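Local coordinates for amorpha-4,11-diene synthase (Artemisia annua, PDB 4GAX), which is a sesquiterpene synthase that probably cyclises farnesyl diphosphate, crystallised as an engineered variant of alpha-bisabolol synthase, at residues Y277-I282 / A541-G546. Numbering follows the deposited sequence.
Sequences YSRDRI and AFTAMG
Two loops meet here. Residues 277-282 carry the Arg-Asp-Arg (RDR) motif of plant sesquiterpene synthases; residues 541-546 end the loop between helices 519-535 and 547-557, whose counterpart in relatives folds over the active-site mouth. Arg281 makes the polar link. Its CG lies beside the backbone N, and a kink at chi2 (-64°) helps turn NH1 to the carbonyl of Phe542, with an N-H...O angle of 144°. At 2.3 Å, Arg281 NH1 to Phe542 O is shorter than a normal N-H...O bond, which suggests strain or an imperfectly placed loop; neighbouring Thr543 is poorly ordered. The oxygen lies in the guanidinium plane, while the nitrogen stands above the carbonyl plane. Arg281 NE turns back to its own backbone, donating to Asp280 O over 2.9 Å from well above that carbonyl's plane, a bent bond that helps to hold the chain. Arg279 reaches across with an extended chain instead. Thr543 CG2 sits over the centre of one guanidinium face, 3.7 Å from Arg279 CZ, and Phe542 CB lies 3.6 Å from Arg279 NH1. The Phe542 ring plane is inclined 63° to this guanidinium, so the two do not stack. Phe32 touches both Arg279 and Thr543, and Arg279 NE forms a long, weak ion pair with Asp317 of the aspartate-rich metal-binding motif. An alanine in place of Arg279 would probably leave Thr543 CG2 and Phe542 CB without their flat partner and loosen this interface. The contact brings two guanidinium groups beside a poorly ordered loop, consistent with loop closure and diphosphate binding by such arginines in relatives.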
loop_
_atom_site.group_PDB
_atom_site.type_symbol
_atom_site.label_atom_id
_atom_site.label_comp_id
_atom_site.label_asym_id
_atom_site.label_seq_id
_atom_site.Cartn_x
_atom_site.Cartn_y
_atom_site.Cartn_z
ATOM N N TYR A 277 -0.432 -12.296 26.333
ATOM C CA TYR A 277 0.660 -11.352 26.168
ATOM C C TYR A 277 0.464 -10.462 24.932
ATOM O O TYR A 277 1.039 -9.376 24.846
ATOM C CB TYR A 277 1.986 -12.110 26.054
ATOM C CG TYR A 277 1.974 -13.164 24.977
ATOM C CD1 TYR A 277 2.265 -12.832 23.662
ATOM C CD2 TYR A 277 1.660 -14.486 25.267
ATOM C CE1 TYR A 277 2.246 -13.771 22.674
ATOM C CE2 TYR A 277 1.646 -15.446 24.274
ATOM C CZ TYR A 277 1.937 -15.076 22.981
ATOM O OH TYR A 277 1.925 -16.005 21.975
ATOM N N SER A 278 -0.345 -10.917 23.976
ATOM C CA SER A 278 -0.472 -10.200 22.703
ATOM C C SER A 278 -1.772 -9.404 22.532
ATOM O O SER A 278 -2.555 -9.259 23.475
ATOM C CB SER A 278 -0.261 -11.150 21.520
ATOM O OG SER A 278 -1.147 -12.251 21.610
ATOM N N ARG A 279 -1.998 -8.931 21.306
ATOM C CA ARG A 279 -3.066 -7.986 20.999
ATOM C C ARG A 279 -4.242 -8.629 20.273
ATOM O O ARG A 279 -4.078 -9.612 19.550
ATOM C CB ARG A 279 -2.508 -6.873 20.107
ATOM C CG ARG A 279 -1.171 -6.326 20.563
ATOM C CD ARG A 279 -0.431 -5.608 19.442
ATOM N NE ARG A 279 0.864 -5.128 19.914
ATOM C CZ ARG A 279 1.778 -4.539 19.152
ATOM N NH1 ARG A 279 1.549 -4.349 17.858
ATOM N NH2 ARG A 279 2.926 -4.141 19.688
ATOM N N ASP A 280 -5.423 -8.046 20.451
ATOM C CA ASP A 280 -6.622 -8.457 19.718
ATOM C C ASP A 280 -6.842 -7.450 18.576
ATOM O O ASP A 280 -7.556 -6.446 18.750
ATOM C CB ASP A 280 -7.826 -8.482 20.664
ATOM C CG ASP A 280 -9.079 -9.055 20.017
ATOM O OD1 ASP A 280 -8.970 -9.685 18.942
ATOM O OD2 ASP A 280 -10.182 -8.882 20.595
ATOM N N ARG A 281 -6.231 -7.715 17.420
ATOM C CA ARG A 281 -6.174 -6.736 16.326
ATOM C C ARG A 281 -6.501 -7.289 14.945
ATOM O O ARG A 281 -5.865 -6.895 13.948
ATOM C CB ARG A 281 -4.783 -6.090 16.266
ATOM C CG ARG A 281 -4.421 -5.264 17.508
ATOM C CD ARG A 281 -5.345 -4.062 17.651
ATOM N NE ARG A 281 -5.951 -3.982 18.980
ATOM C CZ ARG A 281 -5.401 -3.363 20.019
ATOM N NH1 ARG A 281 -4.226 -2.767 19.891
ATOM N NH2 ARG A 281 -6.025 -3.338 21.186
ATOM N N ILE A 282 -7.497 -8.164 14.850
ATOM C CA ILE A 282 -7.766 -8.769 13.541
ATOM C C ILE A 282 -8.204 -7.733 12.489
ATOM O O ILE A 282 -7.852 -7.846 11.312
ATOM C CB ILE A 282 -8.744 -9.963 13.623
ATOM C CG1 ILE A 282 -8.587 -10.858 12.392
ATOM C CG2 ILE A 282 -10.182 -9.495 13.770
ATOM C CD1 ILE A 282 -7.150 -11.380 12.176
ATOM N N ALA A 541 -0.140 2.762 15.357
ATOM C CA ALA A 541 -1.589 2.565 15.327
ATOM C C ALA A 541 -2.087 1.153 15.653
ATOM O O ALA A 541 -3.259 0.852 15.426
ATOM C CB ALA A 541 -2.160 3.036 13.986
ATOM N N PHE A 542 -1.221 0.300 16.200
ATOM C CA PHE A 542 -1.611 -1.085 16.500
ATOM C C PHE A 542 -1.893 -1.356 17.975
ATOM O O PHE A 542 -2.567 -2.335 18.310
ATOM C CB PHE A 542 -0.575 -2.078 15.969
ATOM C CG PHE A 542 -0.996 -2.767 14.704
ATOM C CD1 PHE A 542 -1.037 -4.152 14.627
ATOM C CD2 PHE A 542 -1.363 -2.026 13.593
ATOM C CE1 PHE A 542 -1.427 -4.785 13.457
ATOM C CE2 PHE A 542 -1.754 -2.648 12.423
ATOM C CZ PHE A 542 -1.787 -4.032 12.354
ATOM N N THR A 543 -1.359 -0.508 18.851
ATOM C CA THR A 543 -1.688 -0.562 20.274
ATOM C C THR A 543 -2.587 0.631 20.566
ATOM O O THR A 543 -3.684 0.489 21.113
ATOM C CB THR A 543 -0.429 -0.470 21.149
ATOM O OG1 THR A 543 0.006 0.894 21.223
ATOM C CG2 THR A 543 0.681 -1.327 20.563
ATOM N N ALA A 544 -2.100 1.812 20.196
ATOM C CA ALA A 544 -2.936 2.997 20.119
ATOM C C ALA A 544 -3.715 2.899 18.818
ATOM O O ALA A 544 -3.660 1.882 18.129
ATOM C CB ALA A 544 -2.085 4.252 20.131
ATOM N N MET A 545 -4.448 3.952 18.483
ATOM C CA MET A 545 -5.097 4.035 17.184
ATOM C C MET A 545 -5.539 5.463 16.934
ATOM O O MET A 545 -6.524 5.926 17.517
ATOM C CB MET A 545 -6.309 3.108 17.087
ATOM C CG MET A 545 -6.992 3.173 15.730
ATOM S SD MET A 545 -8.627 2.425 15.680
ATOM C CE MET A 545 -8.364 1.209 14.406
ATOM N N GLY A 546 -4.804 6.160 16.073
ATOM C CA GLY A 546 -5.135 7.529 15.730
ATOM C C GLY A 546 -6.502 7.638 15.077
ATOM O O GLY A 546 -6.941 6.710 14.387
#